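Local coordinates for protein phosphatase (Thermotoga maritima, PDB 1NF2) that probably acts as a magnesium-dependent phosphatase of the haloacid dehalogenase-like (HAD) family, with a distinctive second domain for binding the substrate, at residues Leu148-Thr153 against Leu182-Lys187; Leu72-Val77 against Glu200-Lys205; Gly42-Ser47 against Ile106-Tyr111. One frame throughout, in Å; residues are numbered along the deposited sequence.

Interaction 1 of 3, residues Leu148-Thr153 against Leu182-Lys187; sequences LLLIDT and LEIVPK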
# COMPACT_ATOMS: atom_id res chain seq x y z
N LEU A 148 -1.37 -7.58 -11.20
CA LEU A 148 -0.47 -7.97 -12.27
C LEU A 148 0.38 -6.77 -12.56
O LEU A 148 -0.05 -5.63 -12.38
CB LEU A 148 -1.27 -8.37 -13.52
CG LEU A 148 -2.18 -9.57 -13.30
CD1 LEU A 148 -3.11 -9.77 -14.50
CD2 LEU A 148 -1.34 -10.80 -13.06
N LEU A 149 1.60 -7.02 -13.01
CA LEU A 149 2.50 -5.93 -13.33
C LEU A 149 3.30 -6.28 -14.57
O LEU A 149 3.82 -7.38 -14.69
CB LEU A 149 3.44 -5.68 -12.14
CG LEU A 149 4.38 -4.47 -12.23
CD1 LEU A 149 4.88 -4.12 -10.84
CD2 LEU A 149 5.54 -4.78 -13.16
N LEU A 150 3.36 -5.34 -15.50
CA LEU A 150 4.12 -5.54 -16.73
C LEU A 150 5.33 -4.63 -16.68
O LEU A 150 5.25 -3.49 -16.23
CB LEU A 150 3.28 -5.19 -17.96
CG LEU A 150 2.29 -6.25 -18.47
CD1 LEU A 150 1.23 -6.53 -17.41
CD2 LEU A 150 1.66 -5.75 -19.76
N ILE A 151 6.46 -5.14 -17.16
CA ILE A 151 7.69 -4.37 -17.18
C ILE A 151 8.26 -4.30 -18.60
O ILE A 151 8.56 -5.33 -19.21
CB ILE A 151 8.72 -4.99 -16.19
CG1 ILE A 151 10.13 -4.45 -16.47
CG2 ILE A 151 8.67 -6.50 -16.28
CD1 ILE A 151 10.30 -3.00 -16.18
N ASP A 152 8.39 -3.09 -19.12
CA ASP A 152 8.93 -2.88 -20.46
C ASP A 152 9.48 -1.46 -20.57
O ASP A 152 9.41 -0.68 -19.62
CB ASP A 152 7.84 -3.11 -21.51
CG ASP A 152 8.39 -3.69 -22.81
OD1 ASP A 152 9.24 -3.03 -23.47
OD2 ASP A 152 7.99 -4.82 -23.18
N THR A 153 10.04 -1.14 -21.74
CA THR A 153 10.59 0.19 -21.97
C THR A 153 9.44 1.18 -21.84
O THR A 153 8.29 0.84 -22.13
CB THR A 153 11.19 0.31 -23.39
OG1 THR A 153 10.15 0.54 -24.34
CG2 THR A 153 11.93 -0.97 -23.76
N LEU A 182 3.92 -1.07 -15.25
CA LEU A 182 2.49 -0.95 -15.56
C LEU A 182 1.78 -1.88 -14.59
O LEU A 182 2.11 -3.07 -14.50
CB LEU A 182 2.22 -1.41 -16.99
CG LEU A 182 1.09 -0.77 -17.80
CD1 LEU A 182 0.75 -1.67 -18.97
CD2 LEU A 182 -0.15 -0.54 -16.94
N GLU A 183 0.80 -1.35 -13.87
CA GLU A 183 0.07 -2.16 -12.89
C GLU A 183 -1.40 -2.35 -13.22
O GLU A 183 -2.05 -1.44 -13.75
CB GLU A 183 0.16 -1.53 -11.50
CG GLU A 183 1.55 -1.46 -10.91
CD GLU A 183 1.54 -0.97 -9.46
OE1 GLU A 183 0.89 -1.63 -8.61
OE2 GLU A 183 2.16 0.07 -9.18
N ILE A 184 -1.91 -3.53 -12.90
CA ILE A 184 -3.32 -3.86 -13.09
C ILE A 184 -3.80 -4.30 -11.72
O ILE A 184 -3.29 -5.29 -11.18
CB ILE A 184 -3.53 -5.03 -14.08
CG1 ILE A 184 -3.06 -4.65 -15.48
CG2 ILE A 184 -5.00 -5.39 -14.15
CD1 ILE A 184 -1.59 -4.68 -15.66
N VAL A 185 -4.77 -3.59 -11.16
CA VAL A 185 -5.28 -3.91 -9.83
C VAL A 185 -6.81 -3.94 -9.73
O VAL A 185 -7.51 -3.43 -10.62
CB VAL A 185 -4.75 -2.90 -8.79
CG1 VAL A 185 -3.22 -2.96 -8.74
CG2 VAL A 185 -5.23 -1.49 -9.15
N PRO A 186 -7.34 -4.52 -8.64
CA PRO A 186 -8.79 -4.59 -8.47
C PRO A 186 -9.40 -3.22 -8.66
O PRO A 186 -8.85 -2.21 -8.22
CB PRO A 186 -8.94 -5.13 -7.06
CG PRO A 186 -7.76 -6.06 -6.95
CD PRO A 186 -6.66 -5.19 -7.52
N LYS A 187 -10.54 -3.19 -9.34
CA LYS A 187 -11.24 -1.96 -9.64
C LYS A 187 -11.23 -0.91 -8.54
O LYS A 187 -10.21 -0.26 -8.29
CB LYS A 187 -12.67 -2.27 -10.05
CG LYS A 187 -13.34 -1.15 -10.82
CD LYS A 187 -12.56 -0.82 -12.07
CE LYS A 187 -13.48 -0.33 -13.17
NZ LYS A 187 -14.31 0.82 -12.73

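Interaction 2 of 3, residues Leu72-Val77 against Glu200-Lys205; sequences LPEEGV and ERMNWK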
# COMPACT_ATOMS: atom_id res chain seq x y z
N LEU A 72 -5.54 -7.91 10.72
CA LEU A 72 -5.64 -7.70 12.17
C LEU A 72 -4.72 -8.72 12.83
O LEU A 72 -4.78 -9.91 12.51
CB LEU A 72 -7.07 -7.91 12.68
CG LEU A 72 -8.08 -6.80 12.36
CD1 LEU A 72 -9.42 -7.09 13.04
CD2 LEU A 72 -7.53 -5.47 12.84
N PRO A 73 -3.86 -8.27 13.75
CA PRO A 73 -2.92 -9.14 14.47
C PRO A 73 -3.54 -10.45 14.96
O PRO A 73 -2.89 -11.49 14.93
CB PRO A 73 -2.45 -8.25 15.62
CG PRO A 73 -2.47 -6.88 15.00
CD PRO A 73 -3.79 -6.89 14.27
N GLU A 74 -4.79 -10.39 15.40
CA GLU A 74 -5.46 -11.57 15.92
C GLU A 74 -6.22 -12.39 14.87
O GLU A 74 -6.00 -13.60 14.76
CB GLU A 74 -6.40 -11.18 17.06
CG GLU A 74 -7.62 -10.32 16.68
CD GLU A 74 -7.29 -8.85 16.42
OE1 GLU A 74 -8.25 -8.04 16.35
OE2 GLU A 74 -6.10 -8.49 16.30
N GLU A 75 -7.10 -11.74 14.12
CA GLU A 75 -7.92 -12.39 13.11
C GLU A 75 -7.16 -12.75 11.83
O GLU A 75 -7.47 -13.74 11.16
CB GLU A 75 -9.10 -11.49 12.72
CG GLU A 75 -9.55 -10.52 13.80
CD GLU A 75 -10.39 -11.17 14.87
OE1 GLU A 75 -10.72 -10.49 15.87
OE2 GLU A 75 -10.74 -12.36 14.72
N GLY A 76 -6.17 -11.93 11.48
CA GLY A 76 -5.42 -12.15 10.26
C GLY A 76 -6.06 -11.28 9.19
O GLY A 76 -6.54 -10.18 9.50
N VAL A 77 -6.09 -11.75 7.95
CA VAL A 77 -6.68 -10.99 6.86
C VAL A 77 -8.21 -11.05 6.91
O VAL A 77 -8.79 -12.13 6.86
CB VAL A 77 -6.21 -11.52 5.49
CG1 VAL A 77 -6.93 -10.79 4.35
CG2 VAL A 77 -4.70 -11.34 5.36
N GLU A 200 -15.48 0.32 10.66
CA GLU A 200 -16.75 -0.36 10.93
C GLU A 200 -16.50 -1.61 11.76
O GLU A 200 -17.23 -1.90 12.71
CB GLU A 200 -17.41 -0.74 9.60
CG GLU A 200 -18.71 -0.01 9.36
CD GLU A 200 -19.77 -0.41 10.35
OE1 GLU A 200 -20.78 0.31 10.47
OE2 GLU A 200 -19.59 -1.45 11.01
N ARG A 201 -15.46 -2.35 11.40
CA ARG A 201 -15.08 -3.58 12.08
C ARG A 201 -14.71 -3.34 13.55
O ARG A 201 -15.22 -4.01 14.45
CB ARG A 201 -13.89 -4.19 11.35
CG ARG A 201 -13.77 -5.69 11.43
CD ARG A 201 -13.43 -6.20 12.81
NE ARG A 201 -13.25 -7.65 12.79
CZ ARG A 201 -13.01 -8.39 13.86
NH1 ARG A 201 -12.92 -7.83 15.06
NH2 ARG A 201 -12.84 -9.70 13.73
N MET A 202 -13.79 -2.39 13.76
CA MET A 202 -13.28 -2.06 15.09
C MET A 202 -14.18 -1.11 15.89
O MET A 202 -14.00 -0.94 17.10
CB MET A 202 -11.88 -1.46 14.96
CG MET A 202 -10.80 -2.26 15.66
SD MET A 202 -10.75 -3.96 15.19
CE MET A 202 -9.08 -4.33 15.41
N ASN A 203 -15.13 -0.50 15.21
CA ASN A 203 -16.06 0.43 15.82
C ASN A 203 -15.39 1.77 16.18
O ASN A 203 -15.70 2.37 17.21
CB ASN A 203 -16.70 -0.19 17.07
CG ASN A 203 -18.04 0.42 17.41
OD1 ASN A 203 -18.63 0.10 18.44
ND2 ASN A 203 -18.53 1.29 16.54
N TRP A 204 -14.46 2.21 15.33
CA TRP A 204 -13.77 3.49 15.53
C TRP A 204 -14.78 4.55 15.13
O TRP A 204 -15.72 4.27 14.39
CB TRP A 204 -12.62 3.72 14.53
CG TRP A 204 -11.47 2.78 14.48
CD1 TRP A 204 -10.63 2.58 13.41
CD2 TRP A 204 -10.96 1.99 15.53
NE1 TRP A 204 -9.63 1.70 13.74
CE2 TRP A 204 -9.81 1.32 15.05
CE3 TRP A 204 -11.36 1.76 16.85
CZ2 TRP A 204 -9.06 0.46 15.82
CZ3 TRP A 204 -10.62 0.91 17.62
CH2 TRP A 204 -9.48 0.27 17.11
N LYS A 205 -14.58 5.77 15.61
CA LYS A 205 -15.43 6.86 15.18
C LYS A 205 -14.43 7.81 14.54
O LYS A 205 -13.27 7.86 14.95
CB LYS A 205 -16.19 7.49 16.37
CG LYS A 205 -15.38 8.25 17.40
CD LYS A 205 -16.30 8.61 18.58
CE LYS A 205 -15.68 9.64 19.53
NZ LYS A 205 -15.69 11.02 18.96

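Interaction 3 of 3, residues Gly42-Ser47 against Ile106-Tyr111; sequences GRMLVS and IDDVLY. With SO4 (sulfate ion), chain D.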
# COMPACT_ATOMS: atom_id res chain seq x y z
N GLY A 42 1.32 0.74 0.29
CA GLY A 42 1.03 0.22 -1.03
C GLY A 42 1.86 -1.04 -1.24
O GLY A 42 1.66 -1.77 -2.21
N ARG A 43 2.78 -1.30 -0.31
CA ARG A 43 3.66 -2.46 -0.38
C ARG A 43 2.93 -3.76 -0.02
O ARG A 43 1.79 -3.73 0.45
CB ARG A 43 4.86 -2.26 0.57
CG ARG A 43 5.53 -0.89 0.42
CD ARG A 43 6.73 -0.72 1.35
NE ARG A 43 7.96 -1.21 0.74
CZ ARG A 43 8.85 -0.44 0.11
NH1 ARG A 43 8.66 0.87 0.01
NH2 ARG A 43 9.93 -0.99 -0.43
N MET A 44 3.59 -4.89 -0.27
CA MET A 44 3.03 -6.21 0.02
C MET A 44 2.71 -6.32 1.52
O MET A 44 3.24 -5.55 2.32
CB MET A 44 4.03 -7.32 -0.38
CG MET A 44 4.41 -7.37 -1.86
SD MET A 44 5.69 -8.62 -2.26
CE MET A 44 4.85 -10.01 -1.84
N LEU A 45 1.87 -7.28 1.90
CA LEU A 45 1.52 -7.45 3.31
C LEU A 45 2.75 -7.88 4.11
O LEU A 45 3.01 -7.35 5.19
CB LEU A 45 0.43 -8.51 3.46
CG LEU A 45 -0.49 -8.54 4.70
CD1 LEU A 45 -0.61 -9.98 5.18
CD2 LEU A 45 0.02 -7.65 5.81
N VAL A 46 3.49 -8.85 3.59
CA VAL A 46 4.68 -9.34 4.26
C VAL A 46 5.72 -8.24 4.46
O VAL A 46 6.33 -8.16 5.52
CB VAL A 46 5.35 -10.51 3.49
CG1 VAL A 46 4.58 -11.78 3.73
CG2 VAL A 46 5.41 -10.19 2.00
N SER A 47 5.91 -7.41 3.44
CA SER A 47 6.88 -6.33 3.54
C SER A 47 6.48 -5.36 4.65
O SER A 47 7.32 -4.86 5.40
CB SER A 47 6.96 -5.56 2.22
OG SER A 47 7.33 -6.42 1.15
N ILE A 106 0.43 -13.29 -5.97
CA ILE A 106 -0.52 -14.32 -5.56
C ILE A 106 -0.33 -14.77 -4.11
O ILE A 106 0.70 -15.34 -3.76
CB ILE A 106 -0.40 -15.55 -6.47
CG1 ILE A 106 -0.70 -15.14 -7.91
CG2 ILE A 106 -1.32 -16.66 -5.99
CD1 ILE A 106 -0.33 -16.20 -8.92
N ASP A 107 -1.34 -14.52 -3.29
CA ASP A 107 -1.28 -14.90 -1.88
C ASP A 107 -0.03 -14.36 -1.20
O ASP A 107 0.63 -15.07 -0.44
CB ASP A 107 -1.34 -16.42 -1.75
CG ASP A 107 -2.69 -16.90 -1.27
OD1 ASP A 107 -3.01 -16.66 -0.08
OD2 ASP A 107 -3.44 -17.49 -2.08
N ASP A 108 0.29 -13.11 -1.51
CA ASP A 108 1.43 -12.43 -0.92
C ASP A 108 2.81 -12.93 -1.35
O ASP A 108 3.76 -12.90 -0.57
CB ASP A 108 1.31 -12.47 0.61
CG ASP A 108 1.74 -11.17 1.25
OD1 ASP A 108 1.58 -10.11 0.60
OD2 ASP A 108 2.21 -11.20 2.40
N VAL A 109 2.91 -13.39 -2.59
CA VAL A 109 4.18 -13.86 -3.15
C VAL A 109 4.29 -13.34 -4.58
O VAL A 109 3.34 -13.44 -5.36
CB VAL A 109 4.27 -15.41 -3.17
CG1 VAL A 109 5.60 -15.85 -3.77
CG2 VAL A 109 4.12 -15.96 -1.76
N LEU A 110 5.43 -12.76 -4.92
CA LEU A 110 5.63 -12.22 -6.27
C LEU A 110 6.18 -13.33 -7.16
O LEU A 110 7.19 -13.95 -6.83
CB LEU A 110 6.62 -11.06 -6.26
CG LEU A 110 6.45 -9.94 -7.29
CD1 LEU A 110 7.73 -9.13 -7.36
CD2 LEU A 110 6.11 -10.50 -8.65
N TYR A 111 5.50 -13.58 -8.27
CA TYR A 111 5.92 -14.60 -9.23
C TYR A 111 6.22 -13.93 -10.57
O TYR A 111 5.62 -12.90 -10.90
CB TYR A 111 4.81 -15.63 -9.46
CG TYR A 111 4.51 -16.53 -8.28
CD1 TYR A 111 5.14 -17.75 -8.14
CD2 TYR A 111 3.56 -16.16 -7.33
CE1 TYR A 111 4.84 -18.60 -7.08
CE2 TYR A 111 3.24 -17.00 -6.26
CZ TYR A 111 3.89 -18.21 -6.14
OH TYR A 111 3.57 -19.04 -5.09
S SO4 D . 2.44 4.25 -1.03
O1 SO4 D . 2.47 3.50 0.23
O2 SO4 D . 2.50 3.29 -2.15
O3 SO4 D . 1.19 5.02 -1.08
O4 SO4 D . 3.59 5.15 -1.15

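Interaction 1 of 3, residues Leu148-Thr153 against Leu182-Lys187
L148 and I184 face each other on neighbouring antiparallel strands and exchange two backbone hydrogen bonds: L148 N donates to I184 O at 3.0 Å, and I184 N returns the bond to L148 O at 2.9 Å. Two residues along, in opposite directions on the two strands, L150 and L182 form a second hydrogen-bonded pair, with L150 N 2.8 Å from L182 O and L182 N bound to L150 O. L149 and E183 make up the non-hydrogen-bonded pair between them.

The side chain of I184 is easily traced outward. Its CB, 4.1 Å from CB of L148, starts the apolar layer on this face. CG1 stands anti to the carbonyl carbon, beside the backbone N (chi1 -65°), while CG2 takes the place anti to N. The turn at chi2 (78°) then sets CD1 where it lies 3.7 Å from L148 O and 3.8 Å from CD1 of L150, whose side chain it meets at an oblique angle. Beta-branched isoleucine suits an extended strand, and its longer branch reaches L150, the next residue on the same face of the neighbouring strand.

The two strands, 147-151 and 181-186, are adjacent members of the six-stranded mixed sheet that probably forms the substrate-binding domain beside the HAD core. Helix 85-95 packs on L148, L150 and I184, and helix 154-168 packs on L150 and L182, so apolar leucine and isoleucine side chains are apt here.

L149 and E183 point to the other face. CG of L149, anti to its backbone N, lies 3.5 Å from L182 O, and its CD1 approaches the methylene CG of E183 at 4.3 Å. Glutamate fits this partly exposed position because its aliphatic stem can lie near leucine while OE1 forms a salt bridge with NZ of K147.

Interaction 2 of 3, residues Leu72-Val77 against Glu200-Lys205
L72 meets R201 and M202 where a beta hairpin of the HAD core, strands 69-72 and 76-80, comes close to the C-terminal end of helix 191-202. The hairpin carries a classic beta bulge: E75 and G76 both lie opposite L72, which exchanges backbone hydrogen bonds with G76. Glycine is apt there, since its backbone angles would press a CB against the carbonyl O of E75.

The inner part is apolar and very tight. L72 and M202 reach toward each other tip to tip, and CD2 of L72 lies only 3.2 Å from CE of M202, closer than a usual carbon contact. The long, unbranched methionine is bent at chi2, and its CB sits 3.3 Å above the plane of the W204 ring, over the centre. The other branch of L72, CD1, also touches M202 and in addition lies 3.8 Å above the guanidinium plane of R201, again over its centre.

Toward solvent the contact loosens. OE1 of E75 forms a salt bridge with NH2 of R201 at 3.1 Å, though the poor order of E75 makes its exact geometry less certain. No hydrogen bond joins the two segments, and the carboxylate and guanidinium planes stand 45° apart. Glutamate and arginine, long and charged, suit this exposed border. E74 adds another carboxylate, not in contact with the R201 guanidinium but with OE1 at 3.9 Å from CE of M202.

Interaction 3 of 3, residues Gly42-Ser47 against Ile106-Tyr111
D108 presents its carboxylate to the backbone of L45 and V46 at the start of helix 45-55, bringing a beta hairpin of the second domain against the HAD core. The hairpin joins strands 102-105 and 110-112 through a type I' turn, with D107 and D108 at its corners, both with positive phi; I106 N is bonded to V109 O.

M44 occupies the N-cap position, where the first amides of a helix lack acceptors from a preceding turn. OD1 of D108 uses its syn lone pair to accept from L45 N at 3.1 Å, with an N-H...O angle of 139°, and is also bonded to the hydroxyl of Y65. OD2 lies 2.9 Å from V46 N, but this bond is weak and the placing of OD2 uncertain. An aspartate suits the position: its negative charge faces the helix N terminus, which would probably stabilise it. M44 O accepts a hydrogen bond from OG1 of T48.

Nearer the magnesium site, G42 N donates to O1 of a sulfate at 3.0 Å, an ion probably from the crystallisation liquor and held also by K191. Having no CB, G42 lets the sulfate come close. R43 NH1 forms a salt bridge with the magnesium ligand D10. Beside the carboxylate, the flexible M44 bends at chi3 (63°), placing CE 3.3 Å from the carbonyl O of D108.

Overall arrangement
From the N terminus, the chain first passes 42-47, then 72-77, both in the core domain. It next enters the second domain, where 106-111 turns back to 42-47 and closes interaction 3 across the two domains. Interaction 1 opens and closes entirely afterwards, joining neighbouring strands of the second domain's sheet, the same sheet that interaction 3 reaches. The chain then returns to the core, and 200-205 at last closes the long loop of interaction 2. Interaction 1 is therefore nested inside interaction 2, whereas interactions 2 and 3 cross. Interactions 1 and 2 lie on opposite sides of the chain's centre, their own centres 30 Å apart.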